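Local coordinates for adherence and virulence protein A (Streptococcus pneumoniae, PDB 6PON) that probably binds fibronectin and takes part in the adherence and virulence of the pneumococcus, at residues Lys231-Glu236 and Ala245-Glu250; Thr237-Val242 and Asp260-Asn265; Leu190-Leu195 and Glu209-Leu214. All blocks are in the same frame, centred on the assembly; numbering follows the deposited sequence.

Contact 1: Lys231-Glu236 and Ala245-Glu250; sequences KPCLTE and ANQAGE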
ATOM      1  N   LYS B 231       0.212  13.200  15.557  1.00 18.39           N
ATOM      2  CA  LYS B 231       0.228  14.475  14.840  1.00 19.07           C
ATOM      3  C   LYS B 231      -1.174  15.056  14.889  1.00 22.40           C
ATOM      4  O   LYS B 231      -1.963  14.892  13.952  1.00 21.69           O
ATOM      5  CB  LYS B 231       0.665  14.295  13.387  1.00 18.24           C
ATOM      6  CG  LYS B 231       2.065  13.759  13.199  1.00 25.75           C
ATOM      7  CD  LYS B 231       3.000  14.856  12.731  1.00 27.85           C
ATOM      8  CE  LYS B 231       4.460  14.475  12.922  1.00 33.74           C
ATOM      9  NZ  LYS B 231       4.812  14.370  14.367  1.00 45.07           N
ATOM     10  N   PRO B 232      -1.521  15.754  15.968  1.00 24.20           N
ATOM     11  CA  PRO B 232      -2.912  16.204  16.135  1.00 24.57           C
ATOM     12  C   PRO B 232      -3.333  17.184  15.044  1.00 23.94           C
ATOM     13  O   PRO B 232      -2.631  18.152  14.748  1.00 21.67           O
ATOM     14  CB  PRO B 232      -2.904  16.866  17.519  1.00 20.15           C
ATOM     15  CG  PRO B 232      -1.665  16.376  18.186  1.00 20.09           C
ATOM     16  CD  PRO B 232      -0.675  16.151  17.100  1.00 19.24           C
ATOM     17  N   CYS B 233      -4.488  16.915  14.429  1.00 24.20           N
ATOM     18  CA  CYS B 233      -5.067  17.824  13.447  1.00 22.54           C
ATOM     19  C   CYS B 233      -6.582  17.836  13.583  1.00 21.23           C
ATOM     20  O   CYS B 233      -7.194  16.848  13.997  1.00 22.99           O
ATOM     21  CB  CYS B 233      -4.737  17.435  11.993  1.00 23.86           C
ATOM     22  SG  CYS B 233      -3.018  17.074  11.661  1.00 38.61           S
ATOM     23  N   LEU B 234      -7.180  18.958  13.205  1.00 21.08           N
ATOM     24  CA  LEU B 234      -8.614  19.002  12.970  1.00 26.26           C
ATOM     25  C   LEU B 234      -8.963  18.371  11.621  1.00 26.83           C
ATOM     26  O   LEU B 234      -8.109  18.176  10.753  1.00 24.53           O
ATOM     27  CB  LEU B 234      -9.116  20.439  13.008  1.00 22.91           C
ATOM     28  CG  LEU B 234      -9.007  21.118  14.373  1.00 23.31           C
ATOM     29  CD1 LEU B 234      -8.874  22.591  14.170  1.00 21.25           C
ATOM     30  CD2 LEU B 234     -10.218  20.828  15.264  1.00 21.28           C
ATOM     31  N   THR B 235     -10.237  18.038  11.457  1.00 29.03           N
ATOM     32  CA  THR B 235     -10.792  17.716  10.148  1.00 29.50           C
ATOM     33  C   THR B 235     -11.958  18.667   9.888  1.00 32.82           C
ATOM     34  O   THR B 235     -12.237  19.571  10.689  1.00 32.78           O
ATOM     35  CB  THR B 235     -11.235  16.247  10.054  1.00 25.61           C
ATOM     36  OG1 THR B 235     -12.398  16.045  10.861  1.00 30.02           O
ATOM     37  CG2 THR B 235     -10.151  15.300  10.535  1.00 24.20           C
ATOM     38  N   GLU B 236     -12.660  18.431   8.774  1.00 34.54           N
ATOM     39  CA  GLU B 236     -13.792  19.275   8.401  1.00 35.44           C
ATOM     40  C   GLU B 236     -14.845  19.313   9.501  1.00 35.30           C
ATOM     41  O   GLU B 236     -15.353  20.385   9.848  1.00 34.79           O
ATOM     42  CB  GLU B 236     -14.421  18.786   7.094  1.00 39.41           C
ATOM     43  CG  GLU B 236     -13.460  18.511   5.953  1.00 49.70           C
ATOM     44  CD  GLU B 236     -12.824  19.765   5.374  1.00 49.79           C
ATOM     45  OE1 GLU B 236     -13.178  20.169   4.245  1.00 54.08           O
ATOM     46  OE2 GLU B 236     -11.950  20.361   6.036  1.00 47.92           O
ATOM     47  N   ALA B 245      -7.281  12.506   5.358  1.00 30.32           N
ATOM     48  CA  ALA B 245      -7.348  13.093   4.021  1.00 26.61           C
ATOM     49  C   ALA B 245      -8.148  14.399   3.989  1.00 33.56           C
ATOM     50  O   ALA B 245      -7.865  15.269   3.155  1.00 31.84           O
ATOM     51  CB  ALA B 245      -7.941  12.092   3.039  1.00 20.80           C
ATOM     52  N   ASN B 246      -9.142  14.563   4.860  1.00 32.24           N
ATOM     53  CA  ASN B 246      -9.927  15.806   4.863  1.00 35.67           C
ATOM     54  C   ASN B 246      -9.523  16.719   6.023  1.00 35.14           C
ATOM     55  O   ASN B 246     -10.353  17.296   6.730  1.00 33.50           O
ATOM     56  CB  ASN B 246     -11.428  15.504   4.872  1.00 34.05           C
ATOM     57  CG  ASN B 246     -11.906  14.841   6.168  1.00 42.21           C
ATOM     58  OD1 ASN B 246     -11.112  14.272   6.931  1.00 36.97           O
ATOM     59  ND2 ASN B 246     -13.218  14.920   6.422  1.00 39.66           N
ATOM     60  N   GLN B 247      -8.211  16.872   6.190  1.00 33.22           N
ATOM     61  CA  GLN B 247      -7.644  17.720   7.232  1.00 35.38           C
ATOM     62  C   GLN B 247      -8.113  19.171   7.094  1.00 37.67           C
ATOM     63  O   GLN B 247      -8.351  19.675   5.989  1.00 37.69           O
ATOM     64  CB  GLN B 247      -6.115  17.646   7.173  1.00 36.48           C
ATOM     65  CG  GLN B 247      -5.373  18.703   7.980  1.00 45.39           C
ATOM     66  CD  GLN B 247      -3.867  18.541   7.881  1.00 47.82           C
ATOM     67  OE1 GLN B 247      -3.105  19.274   8.518  1.00 49.43           O
ATOM     68  NE2 GLN B 247      -3.435  17.562   7.086  1.00 42.47           N
ATOM     69  N   ALA B 248      -8.240  19.845   8.239  1.00 34.29           N
ATOM     70  CA  ALA B 248      -8.682  21.234   8.297  1.00 36.88           C
ATOM     71  C   ALA B 248      -7.695  22.041   9.132  1.00 40.31           C
ATOM     72  O   ALA B 248      -7.455  21.724  10.305  1.00 38.11           O
ATOM     73  CB  ALA B 248     -10.096  21.338   8.876  1.00 33.95           C
ATOM     74  N   GLY B 249      -7.134  23.086   8.528  1.00 37.94           N
ATOM     75  CA  GLY B 249      -6.174  23.908   9.222  1.00 32.73           C
ATOM     76  C   GLY B 249      -4.834  23.207   9.355  1.00 36.82           C
ATOM     77  O   GLY B 249      -4.486  22.299   8.600  1.00 41.32           O
ATOM     78  N   GLU B 250      -4.088  23.636  10.360  1.00 41.30           N
ATOM     79  CA  GLU B 250      -2.745  23.164  10.663  1.00 45.10           C
ATOM     80  C   GLU B 250      -2.689  22.360  11.964  1.00 40.30           C
ATOM     81  O   GLU B 250      -3.593  22.449  12.805  1.00 32.92           O
ATOM     82  CB  GLU B 250      -1.796  24.361  10.751  1.00 42.44           C
ATOM     83  CG  GLU B 250      -1.553  24.978   9.420  1.00 48.23           C
ATOM     84  CD  GLU B 250      -0.504  26.034   9.492  1.00 61.43           C
ATOM     85  OE1 GLU B 250      -0.409  26.677  10.565  1.00 56.48           O
ATOM     86  OE2 GLU B 250       0.219  26.219   8.487  1.00 66.55           O
TER
HETATM   87  O   HOH W   1     -14.808  15.717   9.064  1.00 36.31           O

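Contact 2: Thr237-Val242 and Asp260-Asn265; sequences TSFSPV and DTYYKN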
ATOM      1  N   THR B 237     -15.178  18.153  10.072  1.00 34.76           N
ATOM      2  CA  THR B 237     -16.234  18.044  11.072  1.00 27.99           C
ATOM      3  C   THR B 237     -15.745  17.469  12.401  1.00 28.28           C
ATOM      4  O   THR B 237     -16.557  17.248  13.316  1.00 26.97           O
ATOM      5  CB  THR B 237     -17.364  17.164  10.528  1.00 34.00           C
ATOM      6  OG1 THR B 237     -16.864  15.830  10.361  1.00 37.77           O
ATOM      7  CG2 THR B 237     -17.844  17.673   9.154  1.00 32.16           C
ATOM      8  N   SER B 238     -14.451  17.200  12.533  1.00 28.38           N
ATOM      9  CA  SER B 238     -13.993  16.440  13.687  1.00 25.34           C
ATOM     10  C   SER B 238     -12.502  16.636  13.924  1.00 21.93           C
ATOM     11  O   SER B 238     -11.988  17.758  13.856  1.00 22.23           O
ATOM     12  CB  SER B 238     -14.316  14.957  13.487  1.00 22.14           C
ATOM     13  OG  SER B 238     -14.183  14.233  14.696  1.00 15.95           O
ATOM     14  N   PHE B 239     -11.792  15.546  14.190  1.00 21.58           N
ATOM     15  CA  PHE B 239     -10.393  15.675  14.552  1.00 21.71           C
ATOM     16  C   PHE B 239      -9.765  14.298  14.514  1.00 20.01           C
ATOM     17  O   PHE B 239     -10.450  13.280  14.626  1.00 17.38           O
ATOM     18  CB  PHE B 239     -10.237  16.297  15.939  1.00 20.37           C
ATOM     19  CG  PHE B 239     -11.066  15.618  16.982  1.00 19.06           C
ATOM     20  CD1 PHE B 239     -10.619  14.451  17.588  1.00 19.53           C
ATOM     21  CD2 PHE B 239     -12.293  16.132  17.348  1.00 18.09           C
ATOM     22  CE1 PHE B 239     -11.383  13.813  18.542  1.00 17.61           C
ATOM     23  CE2 PHE B 239     -13.069  15.492  18.299  1.00 21.91           C
ATOM     24  CZ  PHE B 239     -12.615  14.330  18.889  1.00 20.04           C
ATOM     25  N   SER B 240      -8.453  14.276  14.396  1.00 17.29           N
ATOM     26  CA  SER B 240      -7.749  13.027  14.205  1.00 16.39           C
ATOM     27  C   SER B 240      -6.432  13.108  14.953  1.00 16.82           C
ATOM     28  O   SER B 240      -5.945  14.206  15.243  1.00 17.25           O
ATOM     29  CB  SER B 240      -7.528  12.739  12.709  1.00 20.51           C
ATOM     30  OG  SER B 240      -6.814  13.770  12.040  1.00 18.80           O
ATOM     31  N   PRO B 241      -5.850  11.960  15.311  1.00 16.14           N
ATOM     32  CA  PRO B 241      -4.583  11.953  16.051  1.00 18.12           C
ATOM     33  C   PRO B 241      -3.378  11.932  15.140  1.00 19.62           C
ATOM     34  O   PRO B 241      -2.249  12.090  15.616  1.00 22.06           O
ATOM     35  CB  PRO B 241      -4.667  10.655  16.843  1.00 16.74           C
ATOM     36  CG  PRO B 241      -5.389   9.721  15.866  1.00 18.23           C
ATOM     37  CD  PRO B 241      -6.369  10.594  15.097  1.00 17.58           C
ATOM     38  N   VAL B 242      -3.611  11.648  13.866  1.00 19.58           N
ATOM     39  CA  VAL B 242      -2.672  11.858  12.771  1.00 20.14           C
ATOM     40  C   VAL B 242      -3.467  12.490  11.643  1.00 21.67           C
ATOM     41  O   VAL B 242      -4.707  12.469  11.659  1.00 19.44           O
ATOM     42  CB  VAL B 242      -2.012  10.535  12.309  1.00 21.05           C
ATOM     43  CG1 VAL B 242      -1.284   9.850  13.457  1.00 19.19           C
ATOM     44  CG2 VAL B 242      -3.033   9.583  11.695  1.00 17.09           C
ATOM     45  N   ASP B 260      -9.105  21.070  23.299  1.00 14.34           N
ATOM     46  CA  ASP B 260      -9.515  22.359  23.872  1.00 20.67           C
ATOM     47  C   ASP B 260     -10.093  23.261  22.792  1.00 21.88           C
ATOM     48  O   ASP B 260     -11.141  23.891  22.981  1.00 18.58           O
ATOM     49  CB  ASP B 260      -8.335  23.075  24.553  1.00 17.34           C
ATOM     50  CG  ASP B 260      -7.967  22.479  25.917  1.00 21.98           C
ATOM     51  OD1 ASP B 260      -8.681  21.572  26.403  1.00 21.03           O
ATOM     52  OD2 ASP B 260      -6.962  22.929  26.512  1.00 23.56           O
ATOM     53  N   THR B 261      -9.433  23.291  21.629  1.00 16.78           N
ATOM     54  CA  THR B 261      -9.867  24.139  20.529  1.00 16.77           C
ATOM     55  C   THR B 261     -11.143  23.605  19.894  1.00 22.54           C
ATOM     56  O   THR B 261     -12.065  24.373  19.592  1.00 17.66           O
ATOM     57  CB  THR B 261      -8.743  24.236  19.490  1.00 19.77           C
ATOM     58  OG1 THR B 261      -7.579  24.800  20.101  1.00 19.42           O
ATOM     59  CG2 THR B 261      -9.174  25.075  18.291  1.00 13.78           C
ATOM     60  N   TYR B 262     -11.215  22.292  19.668  1.00 20.09           N
ATOM     61  CA  TYR B 262     -12.418  21.743  19.061  1.00 17.59           C
ATOM     62  C   TYR B 262     -13.649  22.002  19.923  1.00 17.99           C
ATOM     63  O   TYR B 262     -14.715  22.339  19.401  1.00 18.44           O
ATOM     64  CB  TYR B 262     -12.245  20.254  18.817  1.00 16.43           C
ATOM     65  CG  TYR B 262     -13.440  19.619  18.197  1.00 16.38           C
ATOM     66  CD1 TYR B 262     -13.673  19.741  16.834  1.00 16.26           C
ATOM     67  CD2 TYR B 262     -14.346  18.890  18.968  1.00 21.37           C
ATOM     68  CE1 TYR B 262     -14.770  19.163  16.237  1.00 19.99           C
ATOM     69  CE2 TYR B 262     -15.471  18.303  18.377  1.00 20.87           C
ATOM     70  CZ  TYR B 262     -15.668  18.446  17.005  1.00 20.88           C
ATOM     71  OH  TYR B 262     -16.744  17.866  16.389  1.00 24.35           O
ATOM     72  N   TYR B 263     -13.529  21.846  21.240  1.00 19.20           N
ATOM     73  CA  TYR B 263     -14.700  21.848  22.114  1.00 19.88           C
ATOM     74  C   TYR B 263     -14.981  23.200  22.739  1.00 20.74           C
ATOM     75  O   TYR B 263     -15.966  23.322  23.477  1.00 20.72           O
ATOM     76  CB  TYR B 263     -14.544  20.792  23.228  1.00 15.80           C
ATOM     77  CG  TYR B 263     -14.784  19.390  22.727  1.00 17.11           C
ATOM     78  CD1 TYR B 263     -16.054  18.976  22.350  1.00 16.96           C
ATOM     79  CD2 TYR B 263     -13.751  18.493  22.610  1.00 14.50           C
ATOM     80  CE1 TYR B 263     -16.280  17.705  21.887  1.00 18.66           C
ATOM     81  CE2 TYR B 263     -13.963  17.232  22.118  1.00 20.05           C
ATOM     82  CZ  TYR B 263     -15.232  16.833  21.765  1.00 19.35           C
ATOM     83  OH  TYR B 263     -15.437  15.558  21.275  1.00 24.38           O
ATOM     84  N   LYS B 264     -14.152  24.210  22.446  1.00 20.41           N
ATOM     85  CA  LYS B 264     -14.152  25.453  23.211  1.00 23.84           C
ATOM     86  C   LYS B 264     -15.546  26.071  23.289  1.00 30.51           C
ATOM     87  O   LYS B 264     -16.077  26.327  24.377  1.00 32.63           O
ATOM     88  CB  LYS B 264     -13.164  26.445  22.597  1.00 26.19           C
ATOM     89  CG  LYS B 264     -12.887  27.634  23.511  1.00 30.93           C
ATOM     90  CD  LYS B 264     -12.747  28.933  22.751  1.00 37.38           C
ATOM     91  CE  LYS B 264     -11.293  29.270  22.479  1.00 43.23           C
ATOM     92  NZ  LYS B 264     -11.091  30.726  22.163  1.00 48.91           N
ATOM     93  N   ASN B 265     -16.162  26.320  22.147  1.00 24.47           N
ATOM     94  CA  ASN B 265     -17.450  26.998  22.153  1.00 36.91           C
ATOM     95  C   ASN B 265     -18.587  26.046  21.815  1.00 33.51           C
ATOM     96  O   ASN B 265     -19.608  26.456  21.267  1.00 35.39           O
ATOM     97  CB  ASN B 265     -17.435  28.185  21.191  1.00 43.32           C
ATOM     98  CG  ASN B 265     -16.119  28.944  21.227  1.00 43.71           C
ATOM     99  OD1 ASN B 265     -15.173  28.584  20.525  1.00 44.70           O
ATOM    100  ND2 ASN B 265     -16.043  29.982  22.067  1.00 43.30           N
TER

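Contact 3: Leu190-Leu195 and Glu209-Leu214; sequences LTAKNL and ELERIL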
ATOM      1  N   LEU B 190      -6.335  -8.342  -6.567  1.00 32.01           N
ATOM      2  CA  LEU B 190      -4.970  -8.257  -7.058  1.00 26.02           C
ATOM      3  C   LEU B 190      -4.258  -9.593  -6.991  1.00 25.76           C
ATOM      4  O   LEU B 190      -3.086  -9.662  -6.614  1.00 24.56           O
ATOM      5  CB  LEU B 190      -4.229  -7.186  -6.275  1.00 28.94           C
ATOM      6  CG  LEU B 190      -5.100  -5.918  -6.200  1.00 30.69           C
ATOM      7  CD1 LEU B 190      -4.428  -4.825  -5.361  1.00 19.86           C
ATOM      8  CD2 LEU B 190      -5.476  -5.397  -7.612  1.00 25.57           C
ATOM      9  N   THR B 191      -4.956 -10.673  -7.342  1.00 27.81           N
ATOM     10  CA  THR B 191      -4.282 -11.946  -7.534  1.00 30.75           C
ATOM     11  C   THR B 191      -3.399 -11.883  -8.770  1.00 26.48           C
ATOM     12  O   THR B 191      -3.592 -11.056  -9.669  1.00 25.47           O
ATOM     13  CB  THR B 191      -5.276 -13.101  -7.698  1.00 29.85           C
ATOM     14  OG1 THR B 191      -6.177 -12.809  -8.773  1.00 30.47           O
ATOM     15  CG2 THR B 191      -6.063 -13.338  -6.424  1.00 21.67           C
ATOM     16  N   ALA B 192      -2.412 -12.778  -8.795  1.00 28.24           N
ATOM     17  CA  ALA B 192      -1.524 -12.902  -9.946  1.00 25.59           C
ATOM     18  C   ALA B 192      -2.313 -12.964 -11.246  1.00 27.66           C
ATOM     19  O   ALA B 192      -2.001 -12.262 -12.217  1.00 30.10           O
ATOM     20  CB  ALA B 192      -0.655 -14.150  -9.787  1.00 21.07           C
ATOM     21  N   LYS B 193      -3.375 -13.768 -11.263  1.00 25.75           N
ATOM     22  CA  LYS B 193      -4.128 -13.973 -12.491  1.00 26.96           C
ATOM     23  C   LYS B 193      -4.976 -12.761 -12.843  1.00 29.10           C
ATOM     24  O   LYS B 193      -5.076 -12.399 -14.017  1.00 32.90           O
ATOM     25  CB  LYS B 193      -4.990 -15.227 -12.389  1.00 34.48           C
ATOM     26  CG  LYS B 193      -6.180 -15.240 -13.357  1.00 42.94           C
ATOM     27  CD  LYS B 193      -6.480 -16.656 -13.844  1.00 46.16           C
ATOM     28  CE  LYS B 193      -7.832 -16.737 -14.515  1.00 45.71           C
ATOM     29  NZ  LYS B 193      -8.840 -17.205 -13.539  1.00 50.30           N
ATOM     30  N   ASN B 194      -5.590 -12.104 -11.861  1.00 30.98           N
ATOM     31  CA  ASN B 194      -6.374 -10.931 -12.239  1.00 29.33           C
ATOM     32  C   ASN B 194      -5.479  -9.780 -12.682  1.00 29.21           C
ATOM     33  O   ASN B 194      -5.880  -8.975 -13.530  1.00 30.17           O
ATOM     34  CB  ASN B 194      -7.297 -10.485 -11.109  1.00 29.19           C
ATOM     35  CG  ASN B 194      -8.462  -9.652 -11.617  1.00 41.35           C
ATOM     36  OD1 ASN B 194      -8.975  -9.905 -12.710  1.00 44.10           O
ATOM     37  ND2 ASN B 194      -8.871  -8.638 -10.845  1.00 36.09           N
ATOM     38  N   LEU B 195      -4.256  -9.702 -12.159  1.00 30.15           N
ATOM     39  CA  LEU B 195      -3.324  -8.696 -12.651  1.00 24.93           C
ATOM     40  C   LEU B 195      -2.927  -8.977 -14.097  1.00 29.81           C
ATOM     41  O   LEU B 195      -2.766  -8.047 -14.901  1.00 27.03           O
ATOM     42  CB  LEU B 195      -2.098  -8.654 -11.749  1.00 25.31           C
ATOM     43  CG  LEU B 195      -2.320  -8.136 -10.327  1.00 27.83           C
ATOM     44  CD1 LEU B 195      -1.185  -8.563  -9.410  1.00 22.76           C
ATOM     45  CD2 LEU B 195      -2.441  -6.626 -10.349  1.00 22.14           C
ATOM     46  N   GLU B 209       5.217 -11.798  -8.602  1.00 21.90           N
ATOM     47  CA  GLU B 209       6.023 -10.822  -7.881  1.00 21.97           C
ATOM     48  C   GLU B 209       5.220  -9.568  -7.588  1.00 20.47           C
ATOM     49  O   GLU B 209       5.247  -9.058  -6.467  1.00 24.31           O
ATOM     50  CB  GLU B 209       7.280 -10.471  -8.679  1.00 20.79           C
ATOM     51  CG  GLU B 209       8.084  -9.320  -8.072  1.00 23.37           C
ATOM     52  CD  GLU B 209       8.801  -9.697  -6.781  1.00 24.43           C
ATOM     53  OE1 GLU B 209       8.746 -10.884  -6.386  1.00 27.41           O
ATOM     54  OE2 GLU B 209       9.446  -8.811  -6.174  1.00 21.53           O
ATOM     55  N   LEU B 210       4.483  -9.066  -8.578  1.00 18.65           N
ATOM     56  CA  LEU B 210       3.629  -7.916  -8.330  1.00 17.69           C
ATOM     57  C   LEU B 210       2.577  -8.239  -7.275  1.00 23.74           C
ATOM     58  O   LEU B 210       2.380  -7.462  -6.330  1.00 25.66           O
ATOM     59  CB  LEU B 210       2.976  -7.447  -9.623  1.00 15.32           C
ATOM     60  CG  LEU B 210       2.211  -6.123  -9.511  1.00 18.48           C
ATOM     61  CD1 LEU B 210       3.071  -5.027  -8.882  1.00 16.60           C
ATOM     62  CD2 LEU B 210       1.638  -5.669 -10.864  1.00 16.48           C
ATOM     63  N   GLU B 211       1.884  -9.379  -7.418  1.00 20.39           N
ATOM     64  CA  GLU B 211       0.925  -9.776  -6.392  1.00 22.74           C
ATOM     65  C   GLU B 211       1.579  -9.778  -5.014  1.00 22.76           C
ATOM     66  O   GLU B 211       1.017  -9.243  -4.050  1.00 21.12           O
ATOM     67  CB  GLU B 211       0.317 -11.156  -6.678  1.00 25.78           C
ATOM     68  CG  GLU B 211      -0.595 -11.654  -5.507  1.00 27.55           C
ATOM     69  CD  GLU B 211      -1.137 -13.093  -5.648  1.00 33.29           C
ATOM     70  OE1 GLU B 211      -1.221 -13.639  -6.767  1.00 31.43           O
ATOM     71  OE2 GLU B 211      -1.508 -13.681  -4.610  1.00 47.63           O
ATOM     72  N   ARG B 212       2.780 -10.359  -4.912  1.00 20.34           N
ATOM     73  CA  ARG B 212       3.457 -10.409  -3.621  1.00 23.80           C
ATOM     74  C   ARG B 212       3.786  -9.016  -3.116  1.00 23.00           C
ATOM     75  O   ARG B 212       3.738  -8.762  -1.909  1.00 26.50           O
ATOM     76  CB  ARG B 212       4.738 -11.228  -3.717  1.00 24.43           C
ATOM     77  CG  ARG B 212       5.408 -11.430  -2.377  1.00 23.86           C
ATOM     78  CD  ARG B 212       6.887 -11.752  -2.554  1.00 31.25           C
ATOM     79  NE  ARG B 212       7.589 -10.676  -3.255  1.00 31.29           N
ATOM     80  CZ  ARG B 212       8.090  -9.596  -2.657  1.00 30.87           C
ATOM     81  NH1 ARG B 212       7.962  -9.454  -1.340  1.00 28.95           N
ATOM     82  NH2 ARG B 212       8.703  -8.656  -3.375  1.00 22.19           N
ATOM     83  N   ILE B 213       4.118  -8.104  -4.026  1.00 23.59           N
ATOM     84  CA  ILE B 213       4.520  -6.769  -3.617  1.00 21.67           C
ATOM     85  C   ILE B 213       3.344  -6.028  -3.011  1.00 22.60           C
ATOM     86  O   ILE B 213       3.477  -5.383  -1.965  1.00 25.16           O
ATOM     87  CB  ILE B 213       5.112  -6.019  -4.816  1.00 20.79           C
ATOM     88  CG1 ILE B 213       6.524  -6.532  -5.081  1.00 23.73           C
ATOM     89  CG2 ILE B 213       5.053  -4.505  -4.606  1.00 17.36           C
ATOM     90  CD1 ILE B 213       7.164  -5.917  -6.325  1.00 25.24           C
ATOM     91  N   LEU B 214       2.176  -6.120  -3.648  1.00 19.90           N
ATOM     92  CA  LEU B 214       1.019  -5.376  -3.175  1.00 19.07           C
ATOM     93  C   LEU B 214       0.514  -5.952  -1.854  1.00 21.79           C
ATOM     94  O   LEU B 214       0.148  -5.202  -0.945  1.00 23.68           O
ATOM     95  CB  LEU B 214      -0.075  -5.375  -4.252  1.00 16.07           C
ATOM     96  CG  LEU B 214       0.282  -4.808  -5.628  1.00 23.13           C
ATOM     97  CD1 LEU B 214      -0.685  -5.261  -6.750  1.00 20.67           C
ATOM     98  CD2 LEU B 214       0.339  -3.297  -5.574  1.00 23.32           C
TER
HETATM   99  O   HOH W   2      -2.022  -8.661  -4.480  1.00 22.08           O

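Contact 1: Lys231-Glu236 and Ala245-Glu250
Leu-234 and Ala-248 form the close part of this contact. The amide N of Ala-248 donates to Leu-234 O at 3.0 Å, nearly straight at the hydrogen (163°), although it comes from well above the carbonyl plane. Gln-247 CA adds a CA-H...O contact to the same Leu-234 O, at 3.6 Å. Beyond this bond the methyl of Ala-248 presses on the next peptide group, its CB only 3.3 Å from Thr-235 O. Thr-235 and Gln-247 make a non-hydrogen-bonded pair, their side chains diverging. Strand 233-235 and the short, weakly bonded strand 247-248 run antiparallel in a small three-stranded sheet, in which 233-235 is the central strand and 239-240 its other neighbour. Helix 255-263 covers Leu-234 through Leu-258 and Tyr-262.

Towards Glu-236 the packing gives way to a looser, solvent-facing edge. Glu-236 N reaches Asn-246 O in a weak hydrogen bond of 3.3 Å. Asn-246 CG sits between its backbone N and carbonyl carbon (chi1 67°). The ND2 of this side chain lies 3.6 Å from Glu-236 CG; amide and carboxylate planes stand 54° apart. A water hydrogen-bonded to Thr-235 OG1 at 3.0 Å also accepts a weak bond from Asn-246 ND2. One residue earlier, Ala-245 touches the second subunit, packing on its Arg-212.

Contact 2: Thr237-Val242 and Asp260-Asn265
Phe-239 and Tyr-262 meet as a T-shaped, edge-to-face aromatic pair, with ring centroids 4.9 Å apart and planes at 70°. Phe-239 supplies the edge: its CD2 stands over the centre of the Tyr-262 ring, and its CE2 comes to 3.7 Å from Tyr-262 CD2. The CB bond of Tyr-262 points toward 237-242, with CG anti to the backbone N (chi1 180°). Tyr-263, the next residue, joins with its OH lying at the edge of the Phe-239 ring, 3.8 Å from Phe-239 CE2. The two tyrosines also touch each other, Tyr-262 CD2 sitting above the centre of the Tyr-263 ring, so that three aromatic side chains make one cluster.

Strand 239-240 is an outer strand of the small antiparallel sheet built on strand 233-235, and helix 255-263 closes over it. Leu-258 and Leu-259 of that helix also touch Phe-239, while Tyr-262 also touches Leu-234 of the neighbouring strand 233-235.

A single hydrogen bond ties the segments together: Tyr-262 OH donates to Thr-237 O at 3.1 Å, tilted 31° from the carbonyl plane. The acceptor lies at the edge of the tyrosine ring, near its plane, so the ring is held both at its hydroxyl and across its face. Between these two holds, van der Waals contact brings Ser-238 CA to 3.8 Å from Tyr-262 CE1.

The second subunit extends the aromatic and polar groups alike. Phe-7 of that subunit packs edge-to-face with Phe-239, and its Arg-58 makes a cation-pi contact with Tyr-263. Asp-260 accepts hydrogen bonds from Gln-63 N and Gln-60 NE2 of the second subunit.

Contact 3: Leu190-Leu195 and Glu209-Leu214
Ala-192 and Glu-211 mark the closest backbone approach, 5.3 Å between their CA atoms, where the N-terminal end of helix 192-198 faces the side of helix 204-225. These are successive helices joined by a short loop, an arrangement consistent with the helical region expected of the H2TH clan to which this NFACT family belongs.

The Glu-211 side chain reaches across to the other helix. Its CG is anti to the backbone N (chi1 174°), and the chain runs on extended, with OE1 at the amide N of Ala-192. This hydrogen bond is modelled at 2.5 Å, so its exact length is doubtful, and it is bent, with 140° at the hydrogen. The amide meets OE1 from above the carboxylate plane. A carboxylate set against the first turn of a helix would probably be stabilised by the helix dipole. The same turn is capped from within by Thr-191, an N-cap residue whose OG1 accepts from Asn-194 N at 3.2 Å; two of the first amides are thus satisfied by side chains, one from each segment.

The apolar part is made by leucines. Leu-195 points at helix 204-225, its CD1 lying 3.7 Å from Glu-211 N and also touching Leu-210 CG, while its CD2 packs on Leu-214 CD1. Leu-190 crosses Leu-214 at about a right angle, with Leu-190 CD1 4.0 Å from Leu-214 CD1. Phe-225 of the second subunit packs on Leu-210, and Lys-218 of that subunit on Leu-190.

One water donates to Leu-190 O at 2.6 Å and to Glu-211 O at 3.1 Å, bridging the two backbones.

Overall arrangement
Contacts 1 and 2 belong to one small unit, their centres about 9 Å apart and their segments alternating along the chain. Strands 233-235 and 239-240 are neighbours in its sheet, joined by Cys-233 O to Ser-240 N at 2.9 Å, probably a hydrogen bond; Leu-234 CD2 also packs on Tyr-262 CD1 at 3.9 Å. Contact 3 lies apart, its centre about 34 Å from that of contact 1 and about 40 Å from that of contact 2, with no touch. Helix 204-225 leads from it towards strand 233-235. The dimer brings the distant regions together: Ala-245 N of contact 1 is hydrogen-bonded to Glu-209 OE1, a contact 3 residue, of the second subunit.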